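Local atomic coordinates of putative Ribokinase II (Escherichia coli O6, PDB entry 3IQ0), a protein that binds ATP and magnesium and, as a member of the pfkB family of carbohydrate kinases, probably transfers the terminal phosphate of ATP to ribose or a related sugar. Residues I42-V47 against V52-I57; I70-A75 against P296-S301; K5-G10 against E125-D130. All blocks are in the same frame, centred on the assembly; numbering follows the deposited sequence.

Interaction 1: I42-V47 against V52-I57; sequences IFIDQV and VPCGII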
loop_
_atom_site.group_PDB
_atom_site.type_symbol
_atom_site.label_atom_id
_atom_site.label_comp_id
_atom_site.label_asym_id
_atom_site.label_seq_id
_atom_site.Cartn_x
_atom_site.Cartn_y
_atom_site.Cartn_z
ATOM N N ILE B 42 18.635 -1.544 -4.035
ATOM C CA ILE B 42 19.723 -0.722 -3.526
ATOM C C ILE B 42 21.058 -1.431 -3.779
ATOM O O ILE B 42 22.044 -0.800 -4.165
ATOM C CB ILE B 42 19.543 -0.437 -2.022
ATOM C CG1 ILE B 42 18.181 0.220 -1.786
ATOM C CG2 ILE B 42 20.656 0.478 -1.533
ATOM C CD1 ILE B 42 17.792 0.329 -0.337
ATOM N N PHE B 43 21.082 -2.742 -3.567
ATOM C CA PHE B 43 22.290 -3.529 -3.802
ATOM C C PHE B 43 22.736 -3.340 -5.248
ATOM O O PHE B 43 23.878 -2.966 -5.522
ATOM C CB PHE B 43 22.014 -5.025 -3.573
ATOM C CG PHE B 43 23.133 -5.939 -4.030
ATOM C CD1 PHE B 43 24.206 -6.229 -3.190
ATOM C CD2 PHE B 43 23.108 -6.513 -5.300
ATOM C CE1 PHE B 43 25.237 -7.078 -3.601
ATOM C CE2 PHE B 43 24.135 -7.365 -5.731
ATOM C CZ PHE B 43 25.199 -7.647 -4.878
ATOM N N ILE B 44 21.819 -3.606 -6.170
ATOM C CA ILE B 44 22.117 -3.505 -7.591
ATOM C C ILE B 44 22.440 -2.089 -8.044
ATOM O O ILE B 44 23.211 -1.900 -8.981
ATOM C CB ILE B 44 20.956 -4.084 -8.443
ATOM C CG1 ILE B 44 21.531 -4.754 -9.687
ATOM C CG2 ILE B 44 19.970 -3.000 -8.833
ATOM C CD1 ILE B 44 22.388 -5.950 -9.368
ATOM N N ASP B 45 21.852 -1.089 -7.394
ATOM C CA ASP B 45 22.149 0.291 -7.779
ATOM C C ASP B 45 23.608 0.594 -7.415
ATOM O O ASP B 45 24.311 1.301 -8.148
ATOM C CB ASP B 45 21.226 1.272 -7.063
ATOM C CG ASP B 45 21.273 2.660 -7.671
ATOM O OD1 ASP B 45 21.026 2.781 -8.885
ATOM O OD2 ASP B 45 21.545 3.628 -6.936
ATOM N N GLN B 46 24.071 0.050 -6.295
ATOM C CA GLN B 46 25.451 0.288 -5.886
ATOM C C GLN B 46 26.380 -0.420 -6.863
ATOM O O GLN B 46 27.432 0.105 -7.216
ATOM C CB GLN B 46 25.691 -0.206 -4.454
ATOM C CG GLN B 46 27.116 0.023 -3.927
ATOM C CD GLN B 46 27.578 1.460 -4.097
ATOM O OE1 GLN B 46 28.181 1.824 -5.117
ATOM N NE2 GLN B 46 27.288 2.287 -3.112
ATOM N N VAL B 47 25.984 -1.606 -7.318
ATOM C CA VAL B 47 26.803 -2.334 -8.276
ATOM C C VAL B 47 26.975 -1.540 -9.565
ATOM O O VAL B 47 28.091 -1.383 -10.046
ATOM C CB VAL B 47 26.195 -3.702 -8.638
ATOM C CG1 VAL B 47 26.951 -4.306 -9.795
ATOM C CG2 VAL B 47 26.238 -4.633 -7.430
ATOM N N VAL B 52 29.967 -1.748 -12.852
ATOM C CA VAL B 52 29.853 -3.159 -13.181
ATOM C C VAL B 52 28.492 -3.457 -13.804
ATOM O O VAL B 52 27.452 -3.207 -13.200
ATOM C CB VAL B 52 30.071 -4.018 -11.905
ATOM C CG1 VAL B 52 29.709 -5.469 -12.163
ATOM C CG2 VAL B 52 31.530 -3.907 -11.450
ATOM N N PRO B 53 28.485 -3.968 -15.045
ATOM C CA PRO B 53 27.228 -4.294 -15.727
ATOM C C PRO B 53 26.404 -5.252 -14.884
ATOM O O PRO B 53 26.934 -6.233 -14.354
ATOM C CB PRO B 53 27.687 -4.906 -17.057
ATOM C CG PRO B 53 29.133 -5.249 -16.839
ATOM C CD PRO B 53 29.637 -4.174 -15.938
ATOM N N CYS B 54 25.110 -4.962 -14.764
ATOM C CA CYS B 54 24.224 -5.777 -13.931
ATOM C C CYS B 54 22.760 -5.684 -14.350
ATOM O O CYS B 54 22.396 -4.877 -15.207
ATOM C CB CYS B 54 24.352 -5.311 -12.490
ATOM S SG CYS B 54 24.078 -3.521 -12.355
ATOM N N GLY B 55 21.924 -6.508 -13.720
ATOM C CA GLY B 55 20.504 -6.517 -14.020
ATOM C C GLY B 55 19.719 -6.958 -12.801
ATOM O O GLY B 55 20.299 -7.412 -11.813
ATOM N N ILE B 56 18.400 -6.828 -12.848
ATOM C CA ILE B 56 17.588 -7.236 -11.712
ATOM C C ILE B 56 16.266 -7.841 -12.160
ATOM O O ILE B 56 15.658 -7.381 -13.123
ATOM C CB ILE B 56 17.329 -6.040 -10.743
ATOM C CG1 ILE B 56 16.553 -6.521 -9.512
ATOM C CG2 ILE B 56 16.591 -4.919 -11.462
ATOM C CD1 ILE B 56 16.434 -5.485 -8.402
ATOM N N ILE B 57 15.842 -8.891 -11.465
ATOM C CA ILE B 57 14.581 -9.566 -11.769
ATOM C C ILE B 57 13.632 -9.206 -10.642
ATOM O O ILE B 57 13.870 -9.570 -9.494
ATOM C CB ILE B 57 14.753 -11.103 -11.806
ATOM C CG1 ILE B 57 15.697 -11.500 -12.943
ATOM C CG2 ILE B 57 13.404 -11.772 -11.995
ATOM C CD1 ILE B 57 16.035 -12.977 -12.969
#
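Ile44 and Val47, one helical turn apart on 42-47, are the two residues through which this helix meets the following strand, and together they give a compact example of how a helix lies down on a sheet. The axes of 42-47 and 54-57 run nearly antiparallel, at 166°, with a closest approach of 8.6 Å. Ile44 comes first. Its chi1 of -145° departs from a staggered value, and its chain then bends so that CD1 reaches the strand backbone, lying 3.5 Å from the carbonyl O of Gly55 and 3.7 Å from CB of Cys54. Its other branch does a separate job: Ile44 CG2 meets CD1 of Ile56 more loosely, at 4.3 Å. Cys54 answers from the strand with SG held between its own backbone N and carbonyl carbon (chi1 53°), which turns the sulfur toward the helix, 3.8 Å from the carbonyl O of Ile44. Further along, Val47 uses a single methyl, CG1, which sits against CB of Val52 at 3.8 Å and also touches CB of Cys54. At the same place Val52 N gives a weak hydrogen bond of 3.4 Å to Val47 O, tying the last part of the helix to the chain just before the strand. Every residue that touches here is buried, and the helix-to-strand connection lies in the Rossmann-like core of the ribokinase-type fold. Around it, strand 5-9 runs beside 54-61, where Val6 and Thr8 pair with the backbones of Gly55 and Ile57; Phe43 stacks its ring on His135 of strand 131-137, while helix 258-271 packs on helix 39-49 through Ile42, Phe43 and Gln46.

Interaction 2: I70-A75 against P296-S301; sequences IHRLAA and PMEGTS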
loop_
_atom_site.group_PDB
_atom_site.type_symbol
_atom_site.label_atom_id
_atom_site.label_comp_id
_atom_site.label_asym_id
_atom_site.label_seq_id
_atom_site.Cartn_x
_atom_site.Cartn_y
_atom_site.Cartn_z
ATOM N N ILE B 70 11.979 1.994 -11.892
ATOM C CA ILE B 70 12.494 1.599 -13.198
ATOM C C ILE B 70 13.340 2.704 -13.823
ATOM O O ILE B 70 14.379 2.426 -14.419
ATOM C CB ILE B 70 11.360 1.229 -14.181
ATOM C CG1 ILE B 70 10.740 -0.109 -13.775
ATOM C CG2 ILE B 70 11.909 1.131 -15.603
ATOM C CD1 ILE B 70 9.541 -0.514 -14.611
ATOM N N HIS B 71 12.898 3.951 -13.681
ATOM C CA HIS B 71 13.620 5.095 -14.232
ATOM C C HIS B 71 14.982 5.289 -13.571
ATOM O O HIS B 71 15.993 5.501 -14.249
ATOM C CB HIS B 71 12.796 6.376 -14.064
ATOM C CG HIS B 71 11.547 6.411 -14.890
ATOM N ND1 HIS B 71 10.570 7.366 -14.714
ATOM C CD2 HIS B 71 11.119 5.611 -15.894
ATOM C CE1 HIS B 71 9.589 7.152 -15.576
ATOM N NE2 HIS B 71 9.897 6.094 -16.302
ATOM N N ARG B 72 15.002 5.227 -12.244
ATOM C CA ARG B 72 16.237 5.395 -11.483
ATOM C C ARG B 72 17.252 4.311 -11.843
ATOM O O ARG B 72 18.396 4.609 -12.159
ATOM C CB ARG B 72 15.948 5.346 -9.979
ATOM C CG ARG B 72 17.187 5.112 -9.121
ATOM C CD ARG B 72 18.167 6.270 -9.214
ATOM N NE ARG B 72 17.909 7.268 -8.183
ATOM C CZ ARG B 72 18.509 7.293 -6.997
ATOM N NH1 ARG B 72 19.419 6.380 -6.682
ATOM N NH2 ARG B 72 18.184 8.227 -6.114
ATOM N N LEU B 73 16.829 3.054 -11.779
ATOM C CA LEU B 73 17.710 1.932 -12.099
ATOM C C LEU B 73 18.215 1.981 -13.538
ATOM O O LEU B 73 19.398 1.753 -13.796
ATOM C CB LEU B 73 16.977 0.611 -11.839
ATOM C CG LEU B 73 17.220 -0.128 -10.509
ATOM C CD1 LEU B 73 17.834 0.777 -9.474
ATOM C CD2 LEU B 73 15.924 -0.717 -10.022
ATOM N N ALA B 74 17.325 2.277 -14.478
ATOM C CA ALA B 74 17.726 2.343 -15.880
ATOM C C ALA B 74 18.719 3.478 -16.089
ATOM O O ALA B 74 19.746 3.305 -16.745
ATOM C CB ALA B 74 16.502 2.545 -16.767
ATOM N N ALA B 75 18.416 4.639 -15.516
ATOM C CA ALA B 75 19.283 5.802 -15.645
ATOM C C ALA B 75 20.660 5.540 -15.047
ATOM O O ALA B 75 21.657 6.068 -15.532
ATOM C CB ALA B 75 18.637 7.017 -14.970
ATOM N N PRO B 296 16.924 5.441 1.491
ATOM C CA PRO B 296 17.438 4.084 1.280
ATOM C C PRO B 296 18.492 3.920 0.191
ATOM O O PRO B 296 19.512 3.256 0.399
ATOM C CB PRO B 296 16.174 3.277 0.963
ATOM C CG PRO B 296 15.093 4.036 1.656
ATOM C CD PRO B 296 15.461 5.462 1.332
HETATM N N MSE B 297 18.252 4.525 -0.963
HETATM C CA MSE B 297 19.166 4.392 -2.095
HETATM C C MSE B 297 19.899 5.680 -2.438
HETATM O O MSE B 297 20.562 5.767 -3.467
HETATM C CB MSE B 297 18.365 3.926 -3.317
HETATM C CG MSE B 297 19.194 3.333 -4.434
HETATM SE SE MSE B 297 18.107 2.944 -5.961
HETATM C CE MSE B 297 16.831 1.767 -5.117
ATOM N N GLU B 298 19.792 6.677 -1.572
ATOM C CA GLU B 298 20.415 7.967 -1.844
ATOM C C GLU B 298 21.865 8.093 -1.387
ATOM O O GLU B 298 22.508 9.113 -1.623
ATOM C CB GLU B 298 19.574 9.069 -1.205
ATOM C CG GLU B 298 18.096 8.958 -1.547
ATOM C CD GLU B 298 17.843 8.927 -3.042
ATOM O OE1 GLU B 298 18.263 9.873 -3.739
ATOM O OE2 GLU B 298 17.227 7.953 -3.524
ATOM N N GLY B 299 22.381 7.053 -0.745
ATOM C CA GLY B 299 23.747 7.109 -0.261
ATOM C C GLY B 299 24.765 6.285 -1.026
ATOM O O GLY B 299 25.896 6.150 -0.566
ATOM N N THR B 300 24.390 5.742 -2.183
ATOM C CA THR B 300 25.333 4.939 -2.960
ATOM C C THR B 300 26.481 5.826 -3.438
ATOM O O THR B 300 26.312 7.039 -3.589
ATOM C CB THR B 300 24.654 4.268 -4.170
ATOM O OG1 THR B 300 24.175 5.269 -5.075
ATOM C CG2 THR B 300 23.496 3.394 -3.702
ATOM N N SER B 301 27.644 5.218 -3.669
ATOM C CA SER B 301 28.820 5.972 -4.083
ATOM C C SER B 301 29.518 5.442 -5.331
ATOM O O SER B 301 29.427 4.253 -5.656
ATOM C CB SER B 301 29.848 5.994 -2.949
ATOM O OG SER B 301 29.308 6.466 -1.739
#
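Arg72 and Met297 hold the closest backbone approach between helical segment 70-75 and the irregular segment 296-301, yet their CA atoms are still 9.9 Å apart, so long side chains must bridge the distance. In this pfkB-family kinase the contact joins helix 64-75 to the loop between helices 276-290 and 303-312. Arg72 does most of the bridging. Its chain bends at chi2 (65°) and again at chi3, bringing the guanidinium over to the loop, while the selenomethionine Met297 slides past it in the opposite direction and sets SE 3.9 Å from CG of Arg72. Leu73 crosses Met297 at about a right angle, its CD1 lying 4.1 Å from SE. Two groups share the guanidinium: NH1 makes a weak hydrogen bond to the backbone O of Met297, near the guanidinium plane, and NH2 forms the salt bridge with Glu298. Asp45 and Asp76 are weaker, more distant acidic partners of NH1, and Pro36 packs against Arg72. The carboxylate of Glu298 is turned 67° from the guanidinium, and both its oxygens converge on one nitrogen, with Arg72 NH2 2.8 Å from OE2 and 2.9 Å from OE1.

Interaction 3: K5-G10 against E125-D130; sequences KVFTIG and ENILKD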
loop_
_atom_site.group_PDB
_atom_site.type_symbol
_atom_site.label_atom_id
_atom_site.label_comp_id
_atom_site.label_asym_id
_atom_site.label_seq_id
_atom_site.Cartn_x
_atom_site.Cartn_y
_atom_site.Cartn_z
ATOM N N LYS B 5 27.533 -10.397 -16.463
ATOM C CA LYS B 5 26.654 -9.563 -15.651
ATOM C C LYS B 5 26.341 -10.055 -14.242
ATOM O O LYS B 5 26.215 -11.254 -13.993
ATOM C CB LYS B 5 25.320 -9.344 -16.370
ATOM C CG LYS B 5 25.392 -8.496 -17.627
ATOM C CD LYS B 5 24.017 -7.941 -17.955
ATOM C CE LYS B 5 24.024 -7.128 -19.238
ATOM N NZ LYS B 5 24.249 -7.977 -20.439
ATOM N N VAL B 6 26.210 -9.107 -13.322
ATOM C CA VAL B 6 25.864 -9.421 -11.945
ATOM C C VAL B 6 24.351 -9.233 -11.862
ATOM O O VAL B 6 23.829 -8.206 -12.284
ATOM C CB VAL B 6 26.544 -8.467 -10.943
ATOM C CG1 VAL B 6 25.988 -8.704 -9.551
ATOM C CG2 VAL B 6 28.047 -8.691 -10.940
ATOM N N PHE B 7 23.646 -10.225 -11.335
ATOM C CA PHE B 7 22.199 -10.126 -11.229
ATOM C C PHE B 7 21.735 -10.317 -9.797
ATOM O O PHE B 7 22.441 -10.901 -8.974
ATOM C CB PHE B 7 21.525 -11.201 -12.089
ATOM C CG PHE B 7 21.082 -10.721 -13.438
ATOM C CD1 PHE B 7 19.781 -10.257 -13.631
ATOM C CD2 PHE B 7 21.956 -10.738 -14.519
ATOM C CE1 PHE B 7 19.364 -9.821 -14.886
ATOM C CE2 PHE B 7 21.546 -10.303 -15.772
ATOM C CZ PHE B 7 20.250 -9.846 -15.958
ATOM N N THR B 8 20.552 -9.790 -9.502
ATOM C CA THR B 8 19.951 -9.981 -8.199
ATOM C C THR B 8 18.473 -10.184 -8.465
ATOM O O THR B 8 18.012 -10.059 -9.597
ATOM C CB THR B 8 20.148 -8.792 -7.236
ATOM O OG1 THR B 8 19.762 -9.202 -5.919
ATOM C CG2 THR B 8 19.301 -7.606 -7.642
ATOM N N ILE B 9 17.725 -10.487 -7.417
ATOM C CA ILE B 9 16.308 -10.744 -7.564
ATOM C C ILE B 9 15.618 -10.338 -6.276
ATOM O O ILE B 9 16.230 -10.351 -5.211
ATOM C CB ILE B 9 16.098 -12.254 -7.824
ATOM C CG1 ILE B 9 14.630 -12.567 -8.099
ATOM C CG2 ILE B 9 16.599 -13.051 -6.625
ATOM C CD1 ILE B 9 14.433 -13.968 -8.661
ATOM N N GLY B 10 14.347 -9.966 -6.357
ATOM C CA GLY B 10 13.666 -9.603 -5.131
ATOM C C GLY B 10 12.661 -8.481 -5.206
ATOM O O GLY B 10 12.093 -8.189 -6.258
ATOM N N GLU B 125 15.746 -17.203 -18.334
ATOM C CA GLU B 125 17.074 -17.801 -18.417
ATOM C C GLU B 125 17.753 -17.179 -19.632
ATOM O O GLU B 125 18.972 -17.224 -19.772
ATOM C CB GLU B 125 17.004 -19.326 -18.558
ATOM C CG GLU B 125 16.533 -19.853 -19.899
ATOM C CD GLU B 125 15.160 -19.345 -20.289
ATOM O OE1 GLU B 125 14.237 -19.409 -19.445
ATOM O OE2 GLU B 125 15.002 -18.892 -21.445
ATOM N N ASN B 126 16.935 -16.601 -20.508
ATOM C CA ASN B 126 17.421 -15.912 -21.688
ATOM C C ASN B 126 17.969 -14.600 -21.135
ATOM O O ASN B 126 18.789 -13.927 -21.760
ATOM C CB ASN B 126 16.264 -15.627 -22.651
ATOM C CG ASN B 126 16.616 -14.582 -23.701
ATOM O OD1 ASN B 126 17.432 -14.825 -24.595
ATOM N ND2 ASN B 126 15.997 -13.408 -23.597
ATOM N N ILE B 127 17.493 -14.255 -19.943
ATOM C CA ILE B 127 17.894 -13.042 -19.246
ATOM C C ILE B 127 19.138 -13.285 -18.392
ATOM O O ILE B 127 19.929 -12.373 -18.160
ATOM C CB ILE B 127 16.746 -12.531 -18.326
ATOM C CG1 ILE B 127 15.583 -12.026 -19.175
ATOM C CG2 ILE B 127 17.255 -11.435 -17.400
ATOM C CD1 ILE B 127 14.397 -11.542 -18.370
ATOM N N LEU B 128 19.309 -14.520 -17.932
ATOM C CA LEU B 128 20.448 -14.866 -17.090
ATOM C C LEU B 128 21.558 -15.620 -17.811
ATOM O O LEU B 128 22.445 -16.180 -17.168
ATOM C CB LEU B 128 19.974 -15.699 -15.897
ATOM C CG LEU B 128 19.110 -14.987 -14.852
ATOM C CD1 LEU B 128 18.448 -16.015 -13.942
ATOM C CD2 LEU B 128 19.980 -14.025 -14.044
ATOM N N LYS B 129 21.516 -15.631 -19.140
ATOM C CA LYS B 129 22.524 -16.339 -19.923
ATOM C C LYS B 129 23.963 -15.928 -19.628
ATOM O O LYS B 129 24.840 -16.780 -19.509
ATOM C CB LYS B 129 22.247 -16.180 -21.421
ATOM C CG LYS B 129 20.968 -16.869 -21.869
ATOM C CD LYS B 129 20.916 -17.057 -23.374
ATOM C CE LYS B 129 19.687 -17.868 -23.773
ATOM N NZ LYS B 129 19.684 -18.201 -25.223
ATOM N N ASP B 130 24.211 -14.630 -19.505
ATOM C CA ASP B 130 25.564 -14.164 -19.234
ATOM C C ASP B 130 25.770 -13.794 -17.772
ATOM O O ASP B 130 26.689 -13.048 -17.438
ATOM C CB ASP B 130 25.905 -12.969 -20.128
ATOM C CG ASP B 130 25.784 -13.294 -21.613
ATOM O OD1 ASP B 130 26.316 -14.339 -22.044
ATOM O OD2 ASP B 130 25.167 -12.498 -22.352
#
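Phe7 projects from strand 5-9 onto the loop 125-130, and its ring is met there by two consecutive residues in quite different ways. At the root of the side chain, CB lies 3.8 Å from CD2 of Leu128. The next atom, CG, is touched more closely by the same methyl, at 3.5 Å, and CD1 and CD2 of the ring lie around it as well. Leu128 CD2 thus rests over one face as a CH-pi contact, 3.9 Å from the ring centroid and 24° off the normal, displaced toward the rim on the CG side. Leu128 chi1 of -68° sets CG anti to the carbonyl carbon, and chi2 then carries CD2 over the ring. The covered ring stands on a strand of the central sheet of the ribokinase-type fold: strand 5-9 runs parallel to 131-137, the strand that follows this loop, and Phe7 pairs through its backbone with His133 and His135. Leu128 also touches Ala153 and Ile156 of helix 144-159. Farther out along the ring the partner changes to Ile127. CE1 meets its CG2 at 3.7 Å, CE2 approaches its carbonyl O, and CZ, at the far end, is 3.4 Å from that same O while also touching CG2. The carbonyl comes in obliquely, and the side chains of Phe7 and Ile127 cross at about a right angle. Near the start of the strand the backbones join directly: Lys5 N donates to Asp130 O at 2.9 Å.

In the fold
The three contacts map the sugar-kinase core from its central sheet outward. Interactions 1 and 3 have centres about 10 Å apart and meet in that sheet, where strands 54-61 and 5-9 are neighbours; along the chain, interaction 1 is nested within the loop that interaction 3 closes. Interaction 2 opens after interaction 1 has closed, and its centre lies about 9 Å from that of interaction 1, helix 39-49 touching both loop 296-301 and, by a long, weak Asp45–Arg72 ion pair, helix 64-75. Interactions 2 and 3 alternate along the chain yet stay apart, with nearest atoms about 8 Å from each other. Helix 39-49 thus links the sheet to a C-terminal loop, joining distant parts of the sequence.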